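Local coordinates for intracellular protein transport protein USO1 (Saccharomyces cerevisiae S288c, PDB 6LSU) that is a membrane-tethering factor required for protein transport from the endoplasmic reticulum to the Golgi, here represented by its globular head region, at residues Phe515-Thr520 with Ile580-Phe585. Sequence-based numbering, arbitrary orientation.
Sequences FKLFFT and ISYLTF
L517 makes the apolar part of this contact, reaching across to S581 and Y582 with a single methyl, CD1. L517 CD1 lies 3.8 Å from Y582 CE2. It stands over one face of the ring, 18° off the normal through its centre, in a CH-pi contact displaced toward the rim. The two side chains cross at about a right angle. With CG anti to the backbone N (chi1 -158°), the torsion carries CD1 toward Y582 and S581, where it also meets the serine CB. A leucine suits this place because its aliphatic end is long enough to put a methyl against both the serine CB and the aromatic face.

S581 supplies the close backbone approach. Its CB bond is directed at helix 514-528, and its small side chain lets the CA atoms of F518 and S581 come within 5.6 Å. The hydroxyl OG sits 3.7 Å from F518 CA and near the plane of the F518 ring, at its edge, as a van der Waals neighbour. Buried as it is, OG finds its hydrogen-bonding partner in its own helix, at the carbonyl oxygen of R577.

The short helical segments run nearly parallel, 15° apart with axes 9.3 Å from each other. The contact packs helix 514-528, whose start closes armadillo repeat 8, against helix 577-590, almost all of it in repeat 9, and such packing is characteristic of the largely helical armadillo solenoid in the Uso1/p115 head.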
loop_
_atom_site.group_PDB
_atom_site.type_symbol
_atom_site.label_atom_id
_atom_site.label_comp_id
_atom_site.label_asym_id
_atom_site.label_seq_id
_atom_site.Cartn_x
_atom_site.Cartn_y
_atom_site.Cartn_z
ATOM N N PHE A 515 9.352 -15.676 14.106
ATOM C CA PHE A 515 9.135 -15.260 12.698
ATOM C C PHE A 515 10.437 -15.421 11.887
ATOM O O PHE A 515 10.384 -15.790 10.676
ATOM C CB PHE A 515 8.507 -13.862 12.679
ATOM C CG PHE A 515 7.018 -13.977 12.833
ATOM C CD1 PHE A 515 6.294 -14.594 11.847
ATOM C CD2 PHE A 515 6.371 -13.525 13.952
ATOM C CE1 PHE A 515 4.940 -14.760 11.971
ATOM C CE2 PHE A 515 5.003 -13.691 14.074
ATOM C CZ PHE A 515 4.296 -14.326 13.092
ATOM N N LYS A 516 11.590 -15.258 12.527
ATOM C CA LYS A 516 12.875 -15.635 11.887
ATOM C C LYS A 516 12.759 -16.995 11.170
ATOM O O LYS A 516 13.278 -17.154 10.033
ATOM C CB LYS A 516 13.955 -15.798 12.936
ATOM C CG LYS A 516 15.231 -16.400 12.421
ATOM C CD LYS A 516 16.399 -16.093 13.307
ATOM C CE LYS A 516 16.423 -16.965 14.547
ATOM N NZ LYS A 516 17.574 -16.571 15.396
ATOM N N LEU A 517 12.141 -17.985 11.814
ATOM C CA LEU A 517 12.035 -19.320 11.190
ATOM C C LEU A 517 10.949 -19.271 10.112
ATOM O O LEU A 517 11.109 -19.823 9.049
ATOM C CB LEU A 517 11.726 -20.329 12.289
ATOM C CG LEU A 517 12.059 -21.787 12.023
ATOM C CD1 LEU A 517 10.891 -22.620 12.484
ATOM C CD2 LEU A 517 12.407 -22.073 10.584
ATOM N N PHE A 518 9.875 -18.553 10.377
ATOM C CA PHE A 518 8.685 -18.466 9.483
ATOM C C PHE A 518 9.081 -17.880 8.117
ATOM O O PHE A 518 8.789 -18.451 7.072
ATOM C CB PHE A 518 7.588 -17.659 10.150
ATOM C CG PHE A 518 6.464 -17.376 9.181
ATOM C CD1 PHE A 518 5.553 -18.362 8.850
ATOM C CD2 PHE A 518 6.445 -16.189 8.459
ATOM C CE1 PHE A 518 4.581 -18.115 7.876
ATOM C CE2 PHE A 518 5.489 -15.958 7.490
ATOM C CZ PHE A 518 4.547 -16.914 7.202
ATOM N N PHE A 519 9.808 -16.768 8.134
ATOM C CA PHE A 519 10.412 -16.130 6.939
ATOM C C PHE A 519 11.323 -17.112 6.221
ATOM O O PHE A 519 11.057 -17.355 4.994
ATOM C CB PHE A 519 11.023 -14.787 7.325
ATOM C CG PHE A 519 9.981 -13.734 7.602
ATOM C CD1 PHE A 519 8.886 -13.585 6.766
ATOM C CD2 PHE A 519 10.114 -12.858 8.686
ATOM C CE1 PHE A 519 7.907 -12.632 7.045
ATOM C CE2 PHE A 519 9.159 -11.877 8.953
ATOM C CZ PHE A 519 8.046 -11.791 8.152
ATOM N N THR A 520 12.293 -17.699 6.916
ATOM C CA THR A 520 13.230 -18.712 6.335
ATOM C C THR A 520 12.423 -19.816 5.636
ATOM O O THR A 520 12.611 -20.088 4.435
ATOM C CB THR A 520 14.190 -19.250 7.399
ATOM O OG1 THR A 520 14.902 -18.123 7.937
ATOM C CG2 THR A 520 15.251 -20.157 6.829
ATOM N N ILE A 580 5.022 -25.517 13.435
ATOM C CA ILE A 580 4.190 -25.372 12.185
ATOM C C ILE A 580 5.127 -25.061 11.004
ATOM O O ILE A 580 4.945 -25.614 9.875
ATOM C CB ILE A 580 3.122 -24.271 12.338
ATOM C CG1 ILE A 580 2.076 -24.652 13.388
ATOM C CG2 ILE A 580 2.485 -23.960 10.993
ATOM C CD1 ILE A 580 1.025 -23.574 13.630
ATOM N N SER A 581 6.154 -24.260 11.269
ATOM C CA SER A 581 7.077 -23.793 10.222
ATOM C C SER A 581 7.845 -24.994 9.708
ATOM O O SER A 581 7.714 -25.258 8.499
ATOM C CB SER A 581 7.940 -22.674 10.724
ATOM O OG SER A 581 7.140 -21.532 10.980
ATOM N N TYR A 582 8.544 -25.736 10.586
ATOM C CA TYR A 582 9.226 -27.021 10.200
ATOM C C TYR A 582 8.240 -27.974 9.538
ATOM O O TYR A 582 8.565 -28.471 8.436
ATOM C CB TYR A 582 9.849 -27.751 11.382
ATOM C CG TYR A 582 11.045 -27.064 11.981
ATOM C CD1 TYR A 582 12.208 -26.862 11.248
ATOM C CD2 TYR A 582 11.020 -26.623 13.295
ATOM C CE1 TYR A 582 13.295 -26.177 11.786
ATOM C CE2 TYR A 582 12.100 -25.968 13.873
ATOM C CZ TYR A 582 13.250 -25.739 13.110
ATOM O OH TYR A 582 14.330 -25.115 13.702
ATOM N N LEU A 583 7.076 -28.205 10.143
ATOM C CA LEU A 583 6.156 -29.262 9.639
ATOM C C LEU A 583 5.694 -28.938 8.219
ATOM O O LEU A 583 5.975 -29.762 7.311
ATOM C CB LEU A 583 4.978 -29.423 10.606
ATOM C CG LEU A 583 5.289 -30.330 11.787
ATOM C CD1 LEU A 583 4.321 -30.079 12.916
ATOM C CD2 LEU A 583 5.281 -31.778 11.340
ATOM N N THR A 584 5.076 -27.767 8.022
ATOM C CA THR A 584 4.584 -27.249 6.705
ATOM C C THR A 584 5.753 -27.204 5.695
ATOM O O THR A 584 5.554 -27.569 4.488
ATOM C CB THR A 584 4.016 -25.834 6.869
ATOM O OG1 THR A 584 4.980 -24.935 7.450
ATOM C CG2 THR A 584 2.801 -25.800 7.762
ATOM N N PHE A 585 6.944 -26.807 6.144
ATOM C CA PHE A 585 8.122 -26.815 5.256
ATOM C C PHE A 585 8.329 -28.255 4.773
ATOM O O PHE A 585 8.106 -28.482 3.539
ATOM C CB PHE A 585 9.351 -26.207 5.935
ATOM C CG PHE A 585 10.559 -26.238 5.057
ATOM C CD1 PHE A 585 10.453 -25.932 3.707
ATOM C CD2 PHE A 585 11.804 -26.590 5.563
ATOM C CE1 PHE A 585 11.574 -25.942 2.887
ATOM C CE2 PHE A 585 12.924 -26.618 4.735
ATOM C CZ PHE A 585 12.803 -26.300 3.405
#